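Local coordinates for protein 3-oxo-glucose-6-phosphate:glutamate aminotransferase (Bacillus subtilis subsp. subtilis, PDB 4K2M) that catalyses the reversible, pyridoxal phosphate-dependent transamination of 3-dehydro-glucose 6-phosphate to kanosamine 6-phosphate, a step in making the antibiotic kanosamine, at residues Gly11-Glu15 against Ile229-Asp233; Leu200-His204 against Asp347-Leu352; Val253-Ala257 against Met297-Gln301. All coordinates share one frame; numbering follows the deposited sequence.

Interaction 1 of 3, residues Gly11-Glu15 against Ile229-Asp233; sequences GKSKE and IGLTD
T232 meets the first turn of helix 13-24 with its hydroxyl, and two of the four direct hydrogen bonds meet at that one oxygen. K14 N donates to T232 OG1 over 2.8 Å in a nearly straight bond, while the hydroxyl itself donates to E15 OE2 at 2.9 Å, on the syn lone pair of OE2. The bend of E15 at chi2 (89°) folds its carboxylate back toward the start of the helix, where OE1 is bonded to S10 OG.

A second side-chain bond runs the other way. T232 N points almost straight at S13 OG, 3.0 Å away with an angle of 172° at the hydrogen. The serine hydroxyl reaches it because chi1 (63°) tucks OG in over the backbone, facing the incoming loop; the same oxygen is also hydrogen-bonded to E346 O.

One backbone bond, a CA-H...O contact and a water complete the polar set. S13 N donates to G230 O at 2.8 Å, and K12 CA, at the N-cap position, lies 3.2 Å from the same carbonyl in the CA-H...O contact. The water bridges G11 O and G230 O, its bond to the latter being the longer.

Nonpolar packing is slight: K14 CB and T232 CG2 approach to 3.9 Å. K12 leads its amino group away to Y115, with a hydrogen bond to the carbonyl and a cation-pi contact.

Two N-H groups at the beginning of the helix, those of S13 and K14, are thus satisfied by acceptors from the 229-233 loop. The chemistry is that of helix capping supplied from a distant part of the chain, and it fastens the additional N-terminal domain to the aminotransferase domain mainly through directional hydrogen bonds.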
loop_
_atom_site.group_PDB
_atom_site.type_symbol
_atom_site.label_atom_id
_atom_site.label_comp_id
_atom_site.label_asym_id
_atom_site.label_seq_id
_atom_site.Cartn_x
_atom_site.Cartn_y
_atom_site.Cartn_z
ATOM N N GLY A 11 -4.110 3.832 28.668
ATOM C CA GLY A 11 -2.937 3.558 27.856
ATOM C C GLY A 11 -2.383 4.812 27.199
ATOM O O GLY A 11 -1.379 4.741 26.476
ATOM N N LYS A 12 -3.029 5.955 27.437
ATOM C CA LYS A 12 -2.589 7.211 26.839
ATOM C C LYS A 12 -1.462 7.823 27.668
ATOM O O LYS A 12 -1.213 7.417 28.810
ATOM C CB LYS A 12 -3.761 8.189 26.675
ATOM C CG LYS A 12 -4.954 7.579 25.930
ATOM C CD LYS A 12 -5.306 8.338 24.677
ATOM C CE LYS A 12 -6.117 7.463 23.723
ATOM N NZ LYS A 12 -7.441 7.068 24.280
ATOM N N SER A 13 -0.783 8.804 27.090
ATOM C CA SER A 13 0.469 9.271 27.653
ATOM C C SER A 13 0.318 9.889 29.046
ATOM O O SER A 13 1.117 9.610 29.953
ATOM C CB SER A 13 1.156 10.236 26.681
ATOM O OG SER A 13 0.383 11.405 26.470
ATOM N N LYS A 14 -0.702 10.715 29.233
ATOM C CA LYS A 14 -0.859 11.375 30.518
ATOM C C LYS A 14 -1.217 10.348 31.589
ATOM O O LYS A 14 -0.645 10.340 32.696
ATOM C CB LYS A 14 -1.928 12.465 30.444
ATOM C CG LYS A 14 -2.091 13.214 31.760
ATOM C CD LYS A 14 -3.029 14.393 31.601
ATOM C CE LYS A 14 -3.146 15.149 32.912
ATOM N NZ LYS A 14 -4.504 15.727 33.100
ATOM N N GLU A 15 -2.136 9.452 31.255
ATOM C CA GLU A 15 -2.529 8.431 32.204
ATOM C C GLU A 15 -1.374 7.471 32.501
ATOM O O GLU A 15 -1.255 6.972 33.613
ATOM C CB GLU A 15 -3.766 7.684 31.699
ATOM C CG GLU A 15 -4.993 8.590 31.494
ATOM C CD GLU A 15 -5.076 9.211 30.091
ATOM O OE1 GLU A 15 -6.070 8.936 29.375
ATOM O OE2 GLU A 15 -4.166 9.982 29.699
ATOM N N ILE A 229 1.079 7.870 18.207
ATOM C CA ILE A 229 -0.091 7.161 18.744
ATOM C C ILE A 229 0.031 6.946 20.257
ATOM O O ILE A 229 1.082 6.519 20.749
ATOM C CB ILE A 229 -0.395 5.840 18.018
ATOM C CG1 ILE A 229 -1.803 5.360 18.400
ATOM C CG2 ILE A 229 0.667 4.770 18.321
ATOM C CD1 ILE A 229 -2.351 4.238 17.537
ATOM N N GLY A 230 -1.045 7.271 20.979
ATOM C CA GLY A 230 -1.089 7.144 22.437
ATOM C C GLY A 230 -1.039 8.506 23.128
ATOM O O GLY A 230 -1.303 8.623 24.326
ATOM N N LEU A 231 -0.686 9.562 22.391
ATOM C CA LEU A 231 -0.623 10.897 22.997
ATOM C C LEU A 231 -1.991 11.336 23.508
ATOM O O LEU A 231 -2.990 11.249 22.802
ATOM C CB LEU A 231 -0.081 11.948 22.015
ATOM C CG LEU A 231 1.427 11.939 21.741
ATOM C CD1 LEU A 231 1.738 12.875 20.574
ATOM C CD2 LEU A 231 2.172 12.409 22.970
ATOM N N THR A 232 -2.037 11.776 24.759
ATOM C CA THR A 232 -3.261 12.308 25.339
ATOM C C THR A 232 -3.721 13.539 24.559
ATOM O O THR A 232 -2.910 14.413 24.206
ATOM C CB THR A 232 -3.026 12.669 26.804
ATOM O OG1 THR A 232 -2.864 11.456 27.548
ATOM C CG2 THR A 232 -4.197 13.471 27.377
ATOM N N ASP A 233 -5.022 13.580 24.274
ATOM C CA ASP A 233 -5.653 14.689 23.557
ATOM C C ASP A 233 -5.157 14.827 22.133
ATOM O O ASP A 233 -5.242 15.901 21.546
ATOM C CB ASP A 233 -5.464 16.010 24.304
ATOM C CG ASP A 233 -6.302 16.088 25.550
ATOM O OD1 ASP A 233 -7.331 15.386 25.612
ATOM O OD2 ASP A 233 -5.920 16.845 26.461
HETATM O O HOH W 1 0.650 6.231 25.480
#

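Interaction 2 of 3, residues Leu200-His204 against Asp347-Leu352; sequences LYGKH and DHVWHL. With EDO (1,2-ethanediol), chain G.
K203 lies across the imidazole of H348 at about a right angle, its CB over the ring face 3.9 Å from the centroid in a CH-pi contact. The opposite face of H348 is covered by the indole of W350, so the imidazole is sandwiched, and W350 N donates to H348 ND1 at 3.0 Å, helping to fix its rotation. At the ring edge, CE1 approaches Y201 O to 3.3 Å. Beyond the ring, the bend of K203 at chi2 (71°) carries NZ to D347 OD1, a 3.0 Å salt bridge in which NZ meets OD1 on its syn side, out of the carboxylate plane; S345 OG binds both groups.

H204 N to D347 O and V349 N to G202 O flank K203 and H348 as a single antiparallel bridge, the latter bond rising from above the carbonyl plane; farther along, L352 N donates to Y201 O. Y201 crosses L352 obliquely, CD1 to CD1 at 3.7 Å, while its hydroxyl is bonded to Y380 O and accepts from an ethanediol, probably from the crystallisation liquor.

The contact joins the loop after strand 192-195 to the one entering strand 353-356. Helix 312-329 packs against W350, and H351, bonded to N250, lies against the cofactor-binding Q227.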
loop_
_atom_site.group_PDB
_atom_site.type_symbol
_atom_site.label_atom_id
_atom_site.label_comp_id
_atom_site.label_asym_id
_atom_site.label_seq_id
_atom_site.Cartn_x
_atom_site.Cartn_y
_atom_site.Cartn_z
ATOM N N LEU A 200 7.195 14.968 16.514
ATOM C CA LEU A 200 8.426 14.256 16.193
ATOM C C LEU A 200 8.964 13.489 17.381
ATOM O O LEU A 200 9.000 14.002 18.513
ATOM C CB LEU A 200 9.482 15.254 15.720
ATOM C CG LEU A 200 10.704 14.631 15.045
ATOM C CD1 LEU A 200 10.299 13.798 13.812
ATOM C CD2 LEU A 200 11.655 15.759 14.635
ATOM N N TYR A 201 9.376 12.252 17.097
ATOM C CA TYR A 201 9.921 11.310 18.074
ATOM C C TYR A 201 8.864 10.880 19.090
ATOM O O TYR A 201 9.174 10.145 20.030
ATOM C CB TYR A 201 11.150 11.887 18.794
ATOM C CG TYR A 201 12.192 12.485 17.867
ATOM C CD1 TYR A 201 12.454 11.930 16.623
ATOM C CD2 TYR A 201 12.919 13.591 18.256
ATOM C CE1 TYR A 201 13.415 12.483 15.774
ATOM C CE2 TYR A 201 13.873 14.149 17.421
ATOM C CZ TYR A 201 14.121 13.583 16.191
ATOM O OH TYR A 201 15.076 14.165 15.387
ATOM N N GLY A 202 7.619 11.323 18.896
ATOM C CA GLY A 202 6.537 10.998 19.823
ATOM C C GLY A 202 6.196 12.130 20.786
ATOM O O GLY A 202 5.323 11.991 21.644
ATOM N N LYS A 203 6.866 13.266 20.627
ATOM C CA LYS A 203 6.603 14.445 21.468
ATOM C C LYS A 203 5.468 15.265 20.853
ATOM O O LYS A 203 5.482 15.557 19.663
ATOM C CB LYS A 203 7.865 15.314 21.531
ATOM C CG LYS A 203 7.731 16.620 22.291
ATOM C CD LYS A 203 7.622 16.401 23.783
ATOM C CE LYS A 203 7.714 17.741 24.518
ATOM N NZ LYS A 203 7.578 17.540 25.988
ATOM N N HIS A 204 4.497 15.652 21.673
ATOM C CA HIS A 204 3.348 16.427 21.202
ATOM C C HIS A 204 3.760 17.878 20.939
ATOM O O HIS A 204 4.351 18.540 21.810
ATOM C CB HIS A 204 2.251 16.385 22.277
ATOM C CG HIS A 204 0.855 16.396 21.736
ATOM N ND1 HIS A 204 -0.222 15.922 22.454
ATOM C CD2 HIS A 204 0.363 16.816 20.548
ATOM C CE1 HIS A 204 -1.322 16.059 21.733
ATOM N NE2 HIS A 204 -0.995 16.600 20.573
ATOM N N ASP A 347 3.319 14.521 27.718
ATOM C CA ASP A 347 2.914 14.669 26.322
ATOM C C ASP A 347 3.951 14.069 25.377
ATOM O O ASP A 347 4.342 14.695 24.393
ATOM C CB ASP A 347 2.653 16.146 25.972
ATOM C CG ASP A 347 3.881 17.024 26.156
ATOM O OD1 ASP A 347 4.843 16.574 26.820
ATOM O OD2 ASP A 347 3.885 18.172 25.638
ATOM N N HIS A 348 4.382 12.848 25.673
ATOM C CA HIS A 348 5.406 12.169 24.874
ATOM C C HIS A 348 5.079 10.677 24.915
ATOM O O HIS A 348 4.699 10.157 25.968
ATOM C CB HIS A 348 6.787 12.398 25.523
ATOM C CG HIS A 348 7.947 12.357 24.567
ATOM N ND1 HIS A 348 8.125 11.357 23.636
ATOM C CD2 HIS A 348 9.008 13.192 24.437
ATOM C CE1 HIS A 348 9.237 11.591 22.955
ATOM N NE2 HIS A 348 9.792 12.692 23.424
ATOM N N VAL A 349 5.208 9.983 23.782
ATOM C CA VAL A 349 5.018 8.535 23.782
ATOM C C VAL A 349 6.303 7.766 23.467
ATOM O O VAL A 349 6.284 6.550 23.341
ATOM C CB VAL A 349 3.861 8.064 22.871
ATOM C CG1 VAL A 349 2.529 8.573 23.392
ATOM C CG2 VAL A 349 4.083 8.514 21.400
ATOM N N TRP A 350 7.409 8.490 23.341
ATOM C CA TRP A 350 8.730 7.872 23.339
ATOM C C TRP A 350 8.900 6.892 22.199
ATOM O O TRP A 350 9.337 5.757 22.384
ATOM C CB TRP A 350 9.010 7.207 24.698
ATOM C CG TRP A 350 8.819 8.186 25.824
ATOM C CD1 TRP A 350 7.800 8.198 26.742
ATOM C CD2 TRP A 350 9.646 9.317 26.120
ATOM N NE1 TRP A 350 7.949 9.283 27.594
ATOM C CE2 TRP A 350 9.075 9.980 27.229
ATOM C CE3 TRP A 350 10.818 9.840 25.550
ATOM C CZ2 TRP A 350 9.642 11.129 27.791
ATOM C CZ3 TRP A 350 11.377 10.990 26.103
ATOM C CH2 TRP A 350 10.788 11.619 27.215
ATOM N N HIS A 351 8.562 7.344 20.994
ATOM C CA HIS A 351 8.849 6.538 19.820
ATOM C C HIS A 351 10.365 6.451 19.588
ATOM O O HIS A 351 10.902 5.389 19.257
ATOM C CB HIS A 351 8.182 7.135 18.582
ATOM C CG HIS A 351 8.526 6.400 17.327
ATOM N ND1 HIS A 351 8.168 5.086 17.117
ATOM C CD2 HIS A 351 9.227 6.781 16.234
ATOM C CE1 HIS A 351 8.619 4.693 15.938
ATOM N NE2 HIS A 351 9.266 5.700 15.383
ATOM N N LEU A 352 11.040 7.591 19.740
ATOM C CA LEU A 352 12.496 7.676 19.694
ATOM C C LEU A 352 12.941 8.440 20.927
ATOM O O LEU A 352 12.162 9.218 21.479
ATOM C CB LEU A 352 12.962 8.370 18.400
ATOM C CG LEU A 352 12.776 7.497 17.143
ATOM C CD1 LEU A 352 12.512 8.326 15.860
ATOM C CD2 LEU A 352 13.971 6.562 16.935
HETATM C C1 EDO G . 17.408 16.209 13.913
HETATM O O1 EDO G . 17.198 16.823 12.645
HETATM C C2 EDO G . 16.643 16.960 14.994
HETATM O O2 EDO G . 15.244 16.731 14.812
HETATM O O HOH W 2 2.626 19.687 23.928
#

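Interaction 3 of 3, residues Val253-Ala257 against Met297-Gln301; sequences VCGKA and MDNLQ
Q301 turns its side-chain amide toward the backbone of C254 and grips that residue at both its N-H and its carbonyl. C254 N donates to Q301 OE1 at 3.0 Å, tilted 27° from the amide carbonyl plane, and Q301 NE2 returns a weak bond to C254 O (3.1 Å). The bend at chi2 (-57°) turns the amide so that OE1 and NE2 both reach the backbone of C254. A water forms a further polar link, donating to K256 O and accepting from D298 N.

The apolar contacts centre on the end of M297. Its extended chain brings CE against both A257 CB (3.6 Å) and V253 CG1 (3.8 Å). V253 also crosses Q301 obliquely, with CG2 3.4 Å from OE1, beside the polar bonds. M297 packs further against L105 and F108 of helix 103-116.

K256 and D298 each reach the second subunit: K256 NZ binds D298 OD1 and K296 O there, and D298 receives K256 of that subunit in return. The amide thus pairs with the backbone N-H and, weakly, the carbonyl of buried C254, while K256 and D298 tie the loop and the helix start to the second subunit through salt bridges, with A257 lining the kanosamine-phosphate adduct pocket.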
loop_
_atom_site.group_PDB
_atom_site.type_symbol
_atom_site.label_atom_id
_atom_site.label_comp_id
_atom_site.label_asym_id
_atom_site.label_seq_id
_atom_site.Cartn_x
_atom_site.Cartn_y
_atom_site.Cartn_z
ATOM N N VAL A 253 1.323 -2.724 11.981
ATOM C CA VAL A 253 0.801 -3.963 11.428
ATOM C C VAL A 253 1.967 -4.737 10.803
ATOM O O VAL A 253 3.111 -4.601 11.250
ATOM C CB VAL A 253 -0.360 -3.702 10.427
ATOM C CG1 VAL A 253 -1.564 -3.098 11.179
ATOM C CG2 VAL A 253 0.086 -2.763 9.293
ATOM N N CYS A 254 1.693 -5.577 9.809
ATOM C CA CYS A 254 2.763 -6.339 9.165
ATOM C C CYS A 254 2.878 -5.977 7.689
ATOM O O CYS A 254 2.873 -6.846 6.799
ATOM C CB CYS A 254 2.545 -7.845 9.317
ATOM S SG CYS A 254 2.579 -8.377 11.051
ATOM N N GLY A 255 2.989 -4.680 7.440
ATOM C CA GLY A 255 3.092 -4.143 6.104
ATOM C C GLY A 255 2.844 -2.645 6.228
ATOM O O GLY A 255 2.840 -2.100 7.333
ATOM N N LYS A 256 2.627 -1.966 5.111
ATOM C CA LYS A 256 2.324 -0.534 5.194
ATOM C C LYS A 256 0.841 -0.301 5.492
ATOM O O LYS A 256 -0.029 -1.032 4.987
ATOM C CB LYS A 256 2.743 0.183 3.895
ATOM C CG LYS A 256 4.260 0.337 3.750
ATOM C CD LYS A 256 4.661 1.179 2.539
ATOM C CE LYS A 256 4.381 0.500 1.212
ATOM N NZ LYS A 256 5.225 -0.722 1.062
ATOM N N ALA A 257 0.566 0.710 6.320
ATOM C CA ALA A 257 -0.795 1.158 6.586
ATOM C C ALA A 257 -0.739 2.463 7.368
ATOM O O ALA A 257 0.294 2.794 7.944
ATOM C CB ALA A 257 -1.560 0.090 7.395
ATOM N N MET A 297 -6.380 1.053 3.455
ATOM C CA MET A 297 -5.663 -0.046 4.112
ATOM C C MET A 297 -6.232 -1.375 3.618
ATOM O O MET A 297 -7.412 -1.451 3.261
ATOM C CB MET A 297 -5.844 0.069 5.630
ATOM C CG MET A 297 -5.165 -1.013 6.439
ATOM S SD MET A 297 -5.381 -0.562 8.177
ATOM C CE MET A 297 -4.290 -1.725 8.978
ATOM N N ASP A 298 -5.398 -2.414 3.575
ATOM C CA ASP A 298 -5.861 -3.750 3.223
ATOM C C ASP A 298 -6.580 -4.418 4.395
ATOM O O ASP A 298 -6.153 -4.290 5.546
ATOM C CB ASP A 298 -4.670 -4.623 2.827
ATOM C CG ASP A 298 -4.118 -4.265 1.457
ATOM O OD1 ASP A 298 -4.884 -3.689 0.661
ATOM O OD2 ASP A 298 -2.929 -4.553 1.203
ATOM N N ASN A 299 -7.655 -5.143 4.086
ATOM C CA ASN A 299 -8.398 -5.931 5.069
ATOM C C ASN A 299 -7.488 -6.882 5.835
ATOM O O ASN A 299 -7.638 -7.069 7.049
ATOM C CB ASN A 299 -9.509 -6.719 4.350
ATOM C CG ASN A 299 -10.438 -7.448 5.312
ATOM O OD1 ASN A 299 -11.123 -6.820 6.124
ATOM N ND2 ASN A 299 -10.503 -8.772 5.191
ATOM N N LEU A 300 -6.543 -7.502 5.131
ATOM C CA LEU A 300 -5.626 -8.433 5.792
ATOM C C LEU A 300 -4.842 -7.706 6.879
ATOM O O LEU A 300 -4.699 -8.212 7.998
ATOM C CB LEU A 300 -4.680 -9.099 4.784
ATOM C CG LEU A 300 -3.742 -10.145 5.406
ATOM C CD1 LEU A 300 -4.031 -11.518 4.841
ATOM C CD2 LEU A 300 -2.272 -9.794 5.174
ATOM N N GLN A 301 -4.370 -6.500 6.575
ATOM C CA GLN A 301 -3.600 -5.743 7.561
ATOM C C GLN A 301 -4.465 -5.246 8.709
ATOM O O GLN A 301 -3.990 -5.135 9.842
ATOM C CB GLN A 301 -2.870 -4.550 6.919
ATOM C CG GLN A 301 -1.754 -4.927 5.948
ATOM C CD GLN A 301 -0.670 -5.819 6.561
ATOM O OE1 GLN A 301 -0.438 -5.813 7.774
ATOM N NE2 GLN A 301 -0.004 -6.599 5.711
HETATM O O HOH W 3 -2.580 -1.579 3.856
#

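Overall arrangement
Interactions 1 and 2 form one continuous patch, with centres about 10 Å apart: L231 CD2 packs on G202 O, and T232 O lies 3.4 Å from H204 CE1. Their segments alternate along the chain. Helix 13-24 rests on the 229-233 loop, which follows strand 220-224 and itself packs on the 200-204 loop, after the neighbouring strand 192-195 of the seven-stranded sheet. Interaction 3 is nested within the chain loop closed by interaction 2. Its centre lies about 23 Å from each of the others, next to strand 258-262 of the same sheet and at the dimer interface. The contacts thus lie in loops next to strands of the central sheet, at the added domain, near the cofactor site and at the subunit boundary.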